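Local coordinates for periplasmic sugar-binding protein (Chloroflexus aurantiacus, PDB 4RXU) that binds beta-D-glucose in the cleft between its two lobes and probably serves as the solute-binding component of an ABC-type sugar transporter, at residues A[123-134]-A[326-337]; A[271-279]-A[291-299]. One frame throughout, in Å; residues are numbered along the deposited sequence. Where two conformers were deposited one is given.

Interaction 1 of 2, residues A[123-134]-A[326-337]; sequences ETDAVDYYVTFD and YNNGKKDVPAIQ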
loop_
_atom_site.group_PDB
_atom_site.type_symbol
_atom_site.label_atom_id
_atom_site.label_comp_id
_atom_site.label_asym_id
_atom_site.label_seq_id
_atom_site.Cartn_x
_atom_site.Cartn_y
_atom_site.Cartn_z
ATOM N N GLU A 123 -8.682 14.711 7.483
ATOM C CA GLU A 123 -9.727 15.725 7.743
ATOM C C GLU A 123 -9.933 15.977 9.235
ATOM O O GLU A 123 -11.050 16.209 9.721
ATOM C CB GLU A 123 -11.037 15.351 7.059
ATOM C CG GLU A 123 -10.963 15.246 5.539
ATOM C CD GLU A 123 -10.398 16.470 4.820
ATOM O OE1 GLU A 123 -10.291 17.562 5.405
ATOM O OE2 GLU A 123 -10.060 16.333 3.626
ATOM N N THR A 124 -8.824 15.940 9.951
ATOM C CA THR A 124 -8.787 16.305 11.366
ATOM C C THR A 124 -7.398 16.678 11.803
ATOM O O THR A 124 -6.398 16.187 11.277
ATOM C CB THR A 124 -9.302 15.203 12.325
ATOM O OG1 THR A 124 -9.195 15.668 13.679
ATOM C CG2 THR A 124 -8.547 13.903 12.189
ATOM N N ASP A 125 -7.338 17.534 12.806
ATOM C CA ASP A 125 -6.002 17.817 13.353
ATOM C C ASP A 125 -5.647 16.900 14.547
ATOM O O ASP A 125 -4.558 17.028 15.098
ATOM C CB ASP A 125 -5.771 19.303 13.628
ATOM C CG ASP A 125 -6.757 19.876 14.576
ATOM O OD1 ASP A 125 -7.615 19.127 15.081
ATOM O OD2 ASP A 125 -6.678 21.099 14.811
ATOM N N ALA A 126 -6.523 15.941 14.846
ATOM C CA ALA A 126 -6.330 14.956 15.896
ATOM C C ALA A 126 -5.426 13.807 15.481
ATOM O O ALA A 126 -5.669 12.683 15.872
ATOM C CB ALA A 126 -7.684 14.404 16.367
ATOM N N VAL A 127 -4.393 14.080 14.700
ATOM C CA VAL A 127 -3.387 13.070 14.404
ATOM C C VAL A 127 -2.039 13.631 14.849
ATOM O O VAL A 127 -1.652 14.709 14.374
ATOM C CB VAL A 127 -3.353 12.697 12.911
ATOM C CG1 VAL A 127 -2.359 11.578 12.716
ATOM C CG2 VAL A 127 -4.738 12.318 12.395
ATOM N N ASP A 128 -1.349 12.948 15.767
ATOM C CA ASP A 128 -0.077 13.468 16.299
ATOM C C ASP A 128 1.116 13.116 15.417
ATOM O O ASP A 128 1.977 13.950 15.182
ATOM C CB ASP A 128 0.121 13.009 17.730
ATOM C CG ASP A 128 -0.965 13.546 18.620
ATOM O OD1 ASP A 128 -1.020 14.776 18.795
ATOM O OD2 ASP A 128 -1.805 12.756 19.067
ATOM N N TYR A 129 1.155 11.867 14.952
ATOM C CA TYR A 129 2.275 11.348 14.122
ATOM C C TYR A 129 1.719 10.414 13.082
ATOM O O TYR A 129 0.640 9.820 13.264
ATOM C CB TYR A 129 3.345 10.612 14.971
ATOM C CG TYR A 129 3.919 11.535 15.989
ATOM C CD1 TYR A 129 4.955 12.405 15.657
ATOM C CD2 TYR A 129 3.340 11.636 17.258
ATOM C CE1 TYR A 129 5.432 13.328 16.573
ATOM C CE2 TYR A 129 3.802 12.563 18.177
ATOM C CZ TYR A 129 4.852 13.403 17.823
ATOM O OH TYR A 129 5.369 14.327 18.692
ATOM N N TYR A 130 2.501 10.252 12.032
ATOM C CA TYR A 130 2.203 9.307 10.964
ATOM C C TYR A 130 3.442 8.436 10.672
ATOM O O TYR A 130 4.440 8.926 10.147
ATOM C CB TYR A 130 1.793 10.070 9.708
ATOM C CG TYR A 130 1.394 9.221 8.521
ATOM C CD1 TYR A 130 0.789 7.982 8.660
ATOM C CD2 TYR A 130 1.610 9.689 7.238
ATOM C CE1 TYR A 130 0.418 7.241 7.541
ATOM C CE2 TYR A 130 1.227 8.988 6.120
ATOM C CZ TYR A 130 0.618 7.766 6.253
ATOM O OH TYR A 130 0.244 7.102 5.117
ATOM N N VAL A 131 3.345 7.171 11.020
ATOM C CA VAL A 131 4.375 6.186 10.735
ATOM C C VAL A 131 4.000 5.543 9.407
ATOM O O VAL A 131 2.947 4.945 9.264
ATOM C CB VAL A 131 4.445 5.117 11.843
ATOM C CG1 VAL A 131 5.363 3.973 11.448
ATOM C CG2 VAL A 131 4.888 5.741 13.158
ATOM N N THR A 132 4.884 5.698 8.432
ATOM C CA THR A 132 4.570 5.359 7.049
ATOM C C THR A 132 5.793 4.927 6.247
ATOM O O THR A 132 6.931 5.306 6.554
ATOM C CB THR A 132 3.880 6.569 6.353
ATOM O OG1 THR A 132 3.417 6.216 5.045
ATOM C CG2 THR A 132 4.837 7.780 6.212
ATOM N N PHE A 133 5.529 4.155 5.204
ATOM C CA PHE A 133 6.489 4.009 4.123
ATOM C C PHE A 133 6.375 5.190 3.169
ATOM O O PHE A 133 5.393 5.941 3.164
ATOM C CB PHE A 133 6.260 2.722 3.354
ATOM C CG PHE A 133 6.447 1.480 4.175
ATOM C CD1 PHE A 133 7.699 1.100 4.627
ATOM C CD2 PHE A 133 5.346 0.687 4.503
ATOM C CE1 PHE A 133 7.851 -0.047 5.369
ATOM C CE2 PHE A 133 5.506 -0.460 5.239
ATOM C CZ PHE A 133 6.759 -0.823 5.666
ATOM N N ASP A 134 7.377 5.363 2.326
ATOM C CA ASP A 134 7.337 6.433 1.310
ATOM C C ASP A 134 6.426 5.985 0.155
ATOM O O ASP A 134 6.872 5.378 -0.816
ATOM C CB ASP A 134 8.749 6.694 0.800
ATOM C CG ASP A 134 8.849 7.898 -0.135
ATOM O OD1 ASP A 134 7.827 8.348 -0.702
ATOM O OD2 ASP A 134 9.988 8.402 -0.322
ATOM N N TYR A 326 3.037 14.694 6.152
ATOM C CA TYR A 326 2.061 14.367 5.126
ATOM C C TYR A 326 0.826 15.173 5.423
ATOM O O TYR A 326 0.319 15.158 6.531
ATOM C CB TYR A 326 1.665 12.886 5.117
ATOM C CG TYR A 326 2.673 11.944 4.502
ATOM C CD1 TYR A 326 3.938 11.778 5.059
ATOM C CD2 TYR A 326 2.358 11.214 3.378
ATOM C CE1 TYR A 326 4.865 10.915 4.493
ATOM C CE2 TYR A 326 3.269 10.341 2.811
ATOM C CZ TYR A 326 4.525 10.209 3.357
ATOM O OH TYR A 326 5.402 9.321 2.769
ATOM N N ASN A 327 0.302 15.840 4.411
ATOM C CA ASN A 327 -0.914 16.572 4.598
ATOM C C ASN A 327 -2.111 15.653 4.575
ATOM O O ASN A 327 -2.245 14.759 3.723
ATOM C CB ASN A 327 -1.085 17.627 3.514
ATOM C CG ASN A 327 -2.322 18.491 3.739
ATOM O OD1 ASN A 327 -3.397 18.236 3.192
ATOM N ND2 ASN A 327 -2.186 19.462 4.608
ATOM N N ASN A 328 -3.031 15.919 5.489
ATOM C CA ASN A 328 -4.205 15.062 5.625
ATOM C C ASN A 328 -5.533 15.786 5.353
ATOM O O ASN A 328 -6.597 15.253 5.641
ATOM C CB ASN A 328 -4.203 14.408 7.007
ATOM C CG ASN A 328 -4.819 15.279 8.069
ATOM O OD1 ASN A 328 -4.918 16.498 7.908
ATOM N ND2 ASN A 328 -5.298 14.657 9.142
ATOM N N GLY A 329 -5.453 16.963 4.737
ATOM C CA GLY A 329 -6.634 17.792 4.451
ATOM C C GLY A 329 -6.851 18.936 5.426
ATOM O O GLY A 329 -7.446 19.980 5.088
ATOM N N LYS A 330 -6.365 18.736 6.641
ATOM C CA LYS A 330 -6.434 19.750 7.712
ATOM C C LYS A 330 -5.107 20.111 8.364
ATOM O O LYS A 330 -4.951 21.231 8.882
ATOM C CB LYS A 330 -7.397 19.311 8.803
ATOM C CG LYS A 330 -8.842 19.308 8.339
ATOM C CD LYS A 330 -9.392 20.703 8.076
ATOM C CE LYS A 330 -10.867 20.666 7.684
ATOM N NZ LYS A 330 -11.021 20.175 6.283
ATOM N N LYS A 331 -4.150 19.189 8.330
ATOM C CA LYS A 331 -2.906 19.331 9.072
ATOM C C LYS A 331 -1.787 18.687 8.277
ATOM O O LYS A 331 -1.997 17.685 7.613
ATOM C CB LYS A 331 -3.059 18.655 10.453
ATOM C CG LYS A 331 -1.792 18.511 11.273
ATOM C CD LYS A 331 -2.117 17.893 12.617
ATOM C CE LYS A 331 -0.885 17.828 13.475
ATOM N NZ LYS A 331 -1.275 17.420 14.830
ATOM N N ASP A 332 -0.609 19.301 8.340
ATOM C CA ASP A 332 0.634 18.635 7.975
ATOM C C ASP A 332 1.120 17.757 9.127
ATOM O O ASP A 332 1.690 18.226 10.091
ATOM C CB ASP A 332 1.700 19.664 7.612
ATOM C CG ASP A 332 1.434 20.347 6.274
ATOM O OD1 ASP A 332 0.628 19.840 5.448
ATOM O OD2 ASP A 332 2.062 21.403 6.057
ATOM N N VAL A 333 0.828 16.471 9.039
ATOM C CA VAL A 333 1.076 15.567 10.161
ATOM C C VAL A 333 2.546 15.163 10.157
ATOM O O VAL A 333 3.044 14.690 9.129
ATOM C CB VAL A 333 0.214 14.283 10.045
ATOM C CG1 VAL A 333 0.500 13.331 11.216
ATOM C CG2 VAL A 333 -1.272 14.630 9.936
ATOM N N PRO A 334 3.241 15.338 11.297
ATOM C CA PRO A 334 4.629 14.889 11.407
ATOM C C PRO A 334 4.804 13.410 11.050
ATOM O O PRO A 334 4.077 12.551 11.552
ATOM C CB PRO A 334 4.983 15.163 12.874
ATOM C CG PRO A 334 4.066 16.267 13.280
ATOM C CD PRO A 334 2.788 16.002 12.534
ATOM N N ALA A 335 5.780 13.142 10.185
ATOM C CA ALA A 335 5.968 11.805 9.595
ATOM C C ALA A 335 7.199 11.104 10.135
ATOM O O ALA A 335 8.204 11.731 10.438
ATOM C CB ALA A 335 6.088 11.914 8.094
ATOM N N ILE A 336 7.076 9.789 10.285
ATOM C CA ILE A 336 8.208 8.924 10.625
ATOM C C ILE A 336 8.198 7.953 9.431
ATOM O O ILE A 336 7.481 6.950 9.427
ATOM C CB ILE A 336 7.992 8.203 11.977
ATOM C CG1 ILE A 336 7.822 9.228 13.110
ATOM C CG2 ILE A 336 9.150 7.259 12.269
ATOM C CD1 ILE A 336 7.377 8.691 14.462
ATOM N N GLN A 337 8.978 8.288 8.410
ATOM C CA GLN A 337 8.907 7.632 7.108
ATOM C C GLN A 337 10.092 6.716 6.897
ATOM O O GLN A 337 11.224 7.063 7.237
ATOM C CB GLN A 337 8.868 8.684 5.999
ATOM C CG GLN A 337 8.695 8.128 4.593
ATOM C CD GLN A 337 8.929 9.170 3.500
ATOM O OE1 GLN A 337 7.983 9.787 2.987
ATOM N NE2 GLN A 337 10.184 9.405 3.175
HETATM O O HOH W 1 -2.469 19.398 16.208
HETATM O O HOH W 2 5.344 9.525 0.099
#

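Interaction 2 of 2, residues A[271-279]-A[291-299]; sequences EYFVTGQDA and RQSMTVFKD. With BGC (beta-D-glucopyranose), chain C.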
loop_
_atom_site.group_PDB
_atom_site.type_symbol
_atom_site.label_atom_id
_atom_site.label_comp_id
_atom_site.label_asym_id
_atom_site.label_seq_id
_atom_site.Cartn_x
_atom_site.Cartn_y
_atom_site.Cartn_z
ATOM N N GLU A 271 3.395 -11.279 -23.949
ATOM C CA GLU A 271 4.277 -11.011 -22.828
ATOM C C GLU A 271 3.641 -9.930 -21.983
ATOM O O GLU A 271 3.032 -9.028 -22.529
ATOM C CB GLU A 271 5.665 -10.518 -23.277
ATOM C CG GLU A 271 6.679 -10.578 -22.133
ATOM C CD GLU A 271 8.082 -10.112 -22.499
ATOM O OE1 GLU A 271 8.294 -9.675 -23.648
ATOM O OE2 GLU A 271 8.984 -10.185 -21.625
ATOM N N TYR A 272 3.801 -9.997 -20.667
ATOM C CA TYR A 272 3.343 -8.910 -19.819
ATOM C C TYR A 272 4.390 -8.609 -18.756
ATOM O O TYR A 272 5.137 -9.500 -18.293
ATOM C CB TYR A 272 1.984 -9.191 -19.165
ATOM C CG TYR A 272 1.995 -10.334 -18.182
ATOM C CD1 TYR A 272 2.376 -10.144 -16.855
ATOM C CD2 TYR A 272 1.583 -11.610 -18.572
ATOM C CE1 TYR A 272 2.402 -11.207 -15.958
ATOM C CE2 TYR A 272 1.595 -12.683 -17.683
ATOM C CZ TYR A 272 2.009 -12.485 -16.387
ATOM O OH TYR A 272 2.019 -13.561 -15.526
ATOM N N PHE A 273 4.450 -7.322 -18.418
ATOM C CA PHE A 273 5.219 -6.792 -17.306
ATOM C C PHE A 273 4.227 -6.300 -16.269
ATOM O O PHE A 273 3.305 -5.561 -16.602
ATOM C CB PHE A 273 6.116 -5.657 -17.797
ATOM C CG PHE A 273 7.152 -6.105 -18.778
ATOM C CD1 PHE A 273 6.876 -6.153 -20.141
ATOM C CD2 PHE A 273 8.397 -6.498 -18.333
ATOM C CE1 PHE A 273 7.838 -6.578 -21.037
ATOM C CE2 PHE A 273 9.358 -6.924 -19.224
ATOM C CZ PHE A 273 9.076 -6.966 -20.575
ATOM N N VAL A 274 4.354 -6.749 -15.026
ATOM C CA VAL A 274 3.382 -6.398 -13.993
ATOM C C VAL A 274 4.086 -6.073 -12.681
ATOM O O VAL A 274 5.046 -6.740 -12.260
ATOM C CB VAL A 274 2.320 -7.500 -13.745
ATOM C CG1 VAL A 274 2.940 -8.789 -13.209
ATOM C CG2 VAL A 274 1.219 -6.971 -12.836
ATOM N N THR A 275 3.562 -5.042 -12.028
ATOM C CA THR A 275 4.112 -4.495 -10.802
ATOM C C THR A 275 3.385 -5.049 -9.589
ATOM O O THR A 275 2.458 -5.824 -9.723
ATOM C CB THR A 275 4.031 -2.955 -10.815
ATOM O OG1 THR A 275 2.666 -2.542 -10.843
ATOM C CG2 THR A 275 4.759 -2.401 -11.990
ATOM N N GLY A 276 3.845 -4.657 -8.405
ATOM C CA GLY A 276 3.188 -5.024 -7.145
ATOM C C GLY A 276 3.863 -4.364 -5.960
ATOM O O GLY A 276 4.724 -3.517 -6.117
ATOM N N GLN A 277 3.413 -4.718 -4.764
ATOM C CA GLN A 277 4.087 -4.314 -3.542
ATOM C C GLN A 277 3.639 -5.188 -2.383
ATOM O O GLN A 277 2.563 -5.768 -2.437
ATOM C CB GLN A 277 3.814 -2.849 -3.175
ATOM C CG GLN A 277 2.405 -2.577 -2.688
ATOM C CD GLN A 277 2.222 -1.130 -2.297
ATOM O OE1 GLN A 277 2.864 -0.636 -1.366
ATOM N NE2 GLN A 277 1.357 -0.436 -3.015
ATOM N N ASP A 278 4.519 -5.234 -1.379
ATOM C CA ASP A 278 4.338 -5.863 -0.050
ATOM C C ASP A 278 5.203 -7.123 0.108
ATOM O O ASP A 278 5.358 -7.626 1.218
ATOM C CB ASP A 278 2.887 -6.251 0.253
ATOM C CG ASP A 278 1.937 -5.050 0.383
ATOM O OD1 ASP A 278 2.378 -3.885 0.505
ATOM O OD2 ASP A 278 0.716 -5.318 0.410
ATOM N N ALA A 279 5.749 -7.644 -0.998
ATOM C CA ALA A 279 6.567 -8.864 -0.939
ATOM C C ALA A 279 5.829 -9.999 -0.223
ATOM O O ALA A 279 6.404 -10.743 0.571
ATOM C CB ALA A 279 7.935 -8.602 -0.316
ATOM N N ARG A 291 6.239 -15.048 -13.231
ATOM C CA ARG A 291 4.804 -14.743 -13.401
ATOM C C ARG A 291 4.427 -13.364 -12.910
ATOM O O ARG A 291 3.362 -12.874 -13.267
ATOM C CB ARG A 291 3.931 -15.770 -12.688
ATOM C CG ARG A 291 4.196 -17.216 -13.092
ATOM C CD ARG A 291 3.040 -18.096 -12.733
ATOM N NE ARG A 291 1.959 -17.763 -13.643
ATOM C CZ ARG A 291 0.673 -17.953 -13.408
ATOM N NH1 ARG A 291 0.255 -18.493 -12.277
ATOM N NH2 ARG A 291 -0.197 -17.584 -14.332
ATOM N N GLN A 292 5.303 -12.738 -12.124
ATOM C CA GLN A 292 5.137 -11.354 -11.714
ATOM C C GLN A 292 6.508 -10.731 -11.865
ATOM O O GLN A 292 7.504 -11.367 -11.595
ATOM C CB GLN A 292 4.659 -11.290 -10.266
ATOM C CG GLN A 292 4.614 -9.887 -9.656
ATOM C CD GLN A 292 3.986 -9.845 -8.261
ATOM O OE1 GLN A 292 3.148 -10.690 -7.892
ATOM N NE2 GLN A 292 4.325 -8.799 -7.505
ATOM N N SER A 293 6.574 -9.496 -12.319
ATOM C CA SER A 293 7.862 -8.905 -12.701
ATOM C C SER A 293 8.644 -8.338 -11.528
ATOM O O SER A 293 9.862 -8.443 -11.446
ATOM C CB SER A 293 7.658 -7.793 -13.754
ATOM O OG SER A 293 6.851 -8.246 -14.806
ATOM N N MET A 294 7.927 -7.701 -10.619
ATOM C CA MET A 294 8.551 -7.037 -9.494
ATOM C C MET A 294 7.576 -6.835 -8.380
ATOM O O MET A 294 6.374 -6.872 -8.578
ATOM C CB MET A 294 9.117 -5.667 -9.880
ATOM C CG MET A 294 8.062 -4.630 -10.271
ATOM S SD MET A 294 7.340 -3.611 -8.889
ATOM C CE MET A 294 8.445 -2.187 -8.996
ATOM N N THR A 295 8.134 -6.597 -7.199
ATOM C CA THR A 295 7.358 -6.105 -6.079
ATOM C C THR A 295 8.168 -5.014 -5.372
ATOM O O THR A 295 9.392 -5.062 -5.301
ATOM C CB THR A 295 6.951 -7.226 -5.076
ATOM O OG1 THR A 295 5.971 -6.738 -4.145
ATOM C CG2 THR A 295 8.165 -7.760 -4.313
ATOM N N VAL A 296 7.465 -4.034 -4.831
ATOM C CA VAL A 296 8.072 -3.036 -3.971
ATOM C C VAL A 296 8.071 -3.574 -2.536
ATOM O O VAL A 296 7.020 -3.831 -1.947
ATOM C CB VAL A 296 7.427 -1.642 -4.071
ATOM C CG1 VAL A 296 8.122 -0.702 -3.104
ATOM C CG2 VAL A 296 7.537 -1.106 -5.499
ATOM N N PHE A 297 9.274 -3.774 -1.999
ATOM C CA PHE A 297 9.457 -4.316 -0.655
ATOM C C PHE A 297 9.385 -3.174 0.336
ATOM O O PHE A 297 10.132 -2.216 0.228
ATOM C CB PHE A 297 10.826 -5.000 -0.554
ATOM C CG PHE A 297 11.247 -5.376 0.848
ATOM C CD1 PHE A 297 10.390 -6.092 1.681
ATOM C CD2 PHE A 297 12.498 -5.019 1.337
ATOM C CE1 PHE A 297 10.782 -6.439 2.959
ATOM C CE2 PHE A 297 12.890 -5.376 2.623
ATOM C CZ PHE A 297 12.023 -6.072 3.430
ATOM N N LYS A 298 8.476 -3.303 1.297
ATOM C CA LYS A 298 8.276 -2.349 2.381
ATOM C C LYS A 298 8.543 -3.095 3.689
ATOM O O LYS A 298 7.783 -3.994 4.047
ATOM C CB LYS A 298 6.853 -1.774 2.329
ATOM C CG LYS A 298 6.414 -1.348 0.926
ATOM C CD LYS A 298 5.248 -0.394 0.863
ATOM C CE LYS A 298 4.034 -0.938 1.578
ATOM N NZ LYS A 298 2.857 -0.077 1.262
ATOM N N ASP A 299 9.659 -2.789 4.345
ATOM C CA ASP A 299 10.100 -3.592 5.468
ATOM C C ASP A 299 9.227 -3.303 6.677
ATOM O O ASP A 299 9.447 -2.352 7.413
ATOM C CB ASP A 299 11.590 -3.342 5.747
ATOM C CG ASP A 299 12.199 -4.352 6.684
ATOM O OD1 ASP A 299 11.449 -4.983 7.475
ATOM O OD2 ASP A 299 13.440 -4.512 6.622
HETATM C C2 BGC C . -0.842 -0.661 2.216
HETATM C C3 BGC C . -0.374 -1.715 1.232
HETATM C C4 BGC C . -1.448 -2.785 1.095
HETATM C C5 BGC C . -2.808 -2.164 0.775
HETATM C C6 BGC C . -3.945 -3.162 0.788
HETATM C C1 BGC C . -2.122 -0.118 1.604
HETATM O O1 BGC C . -2.583 1.033 2.250
HETATM O O2 BGC C . 0.164 0.349 2.344
HETATM O O3 BGC C . 0.843 -2.269 1.725
HETATM O O4 BGC C . -1.110 -3.627 -0.025
HETATM O O5 BGC C . -3.115 -1.139 1.700
HETATM O O6 BGC C . -3.946 -3.953 1.979
HETATM O O HOH W 3 2.147 -16.286 -16.061
HETATM O O HOH W 4 6.959 -5.595 2.069
#

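Interaction 1 of 2, residues A[123-134]-A[326-337]
Tyr-130 drives the edge of its ring into the face of Tyr-326, the two planes perpendicular and their centroids 5.0 Å apart. Followed outward, the Tyr-130 side chain meets something at nearly every step. Tyr-130 CB lies 3.8 Å from Val-333 CG1. Tyr-130 and Thr-132 lie on the same face of the sheet, and a chi1 of -178° lays the Tyr-130 ring beside its own carbonyl carbon, where Thr-132 CB sits over one ring face. CD2 and CE2 form the edge that reaches Tyr-326, Tyr-130 CE2 coming 3.7 Å from Tyr-326 CG in a T-shaped pair, and OH at the tip bonds the carbonyl of Asp-118. Farther along the Tyr-326 ring, Thr-132 CG2 packs near CE1, and Tyr-326 OH gives its proton to Gln-337 OE1 while a water joins it to Asp-134 OD1. The Gln-337 amide in turn stacks on the Asp-134 carboxylate, planes 14° apart.

Between the strands, Tyr-130 N bonds Pro-334 O, Ile-336 N bonds Tyr-130 O and Thr-132 N bonds Ile-336 O, the regular parallel ladder. Before the ladder begins, Lys-331 and Asn-328 tie the loops together. Lys-331, extended to its tip, brings NZ within 2.8 Å of Val-127 O, with a weaker bond to Asp-125 O. Asn-328 ND2 gives a nearly straight bond to Thr-124 O (2.8 Å, 173°) and another to Ile-121 O; its OD1 receives Lys-330 N, an Asx turn, and Lys-331 N, an Asx motif, from opposite faces, and together these bonds hold the amide. The whole is a parallel strand pairing in a lobe of the type I periplasmic binding protein fold, where 332-343, coming from far along the chain, lies beside 129-133.

Interaction 2 of 2, residues A[271-279]-A[291-299]
Lys-298 NZ is gripped by three oxygens: Gln-277 OE1 at 2.7 Å, and O2 and O3 of the bound beta-D-glucopyranose at 2.9 and 3.0 Å. A bend at chi3 (-56°) turns the end of the lysine toward both the glutamine and the sugar. Gln-277 is itself steadied, since its NE2 bonds the carbonyl of Pro-251, consistent with a second-shell role in placing the lysine. Next to it Asp-278 spans two neighbouring sugar hydroxyls, OD1 taking the proton of O3 and OD2 that of O4, each at 2.5 Å; its salt bridge to Lys-298 is long. The lysine charge nearby would favour the ionised carboxylate.

The backbone of Asp-278 is fixed too: its N donates an almost straight bond to Val-296 O (175°), while Val-296 N bonds Gly-276 O from above the carbonyl plane. Thr-295 OG1 accepts from Ala-279 N and also bonds Asp-253. Toward the other end, Ser-293 OG takes the N-H of Val-274, and Ser-293 N returns a bond to Val-274 O. Met-294 lays SD beside Gly-276 N, a weak bond at most. Arg-291 O lies in the plane of the Tyr-272 ring, at its edge, and accepts the hydroxyl proton (Tyr-272 OH to Arg-291 O 2.7 Å).

Segment 271-279 holds the end of strand 269-274, one of the two edge strands of the parallel four-stranded sheet, and 291-299 contains strand 295-298, which pairs with 332-343 in the other sheet. Helix 281-288 connects them and packs on Gln-292 and Thr-295, while helix 135-148 touches Thr-275, Gln-277, Ser-293 and Met-294.

Both interactions reach the mixed sheet, where strand 332-343 of interaction 1 is paired in parallel with 129-133 and in antiparallel fashion with 295-298 of interaction 2. Their centres are 27 Å apart, yet they touch at the Phe-133 ring, where Phe-133 CE2 packs 3.5 Å from Lys-298 CB. Interaction 1 is only partly buried: a regular strand ladder with aromatic packing passes into lysine and asparagine bonds among more exposed turns. Interaction 2 is largely buried, has one isolated backbone bridge, and mixes backbone bonds with those of hydroxyls, a lysine and an amide. It supplies Asp-278 and Lys-298 directly to glucose, whereas the Phe-133 side chain of interaction 1 stays about 6 Å from the sugar at nearest atoms.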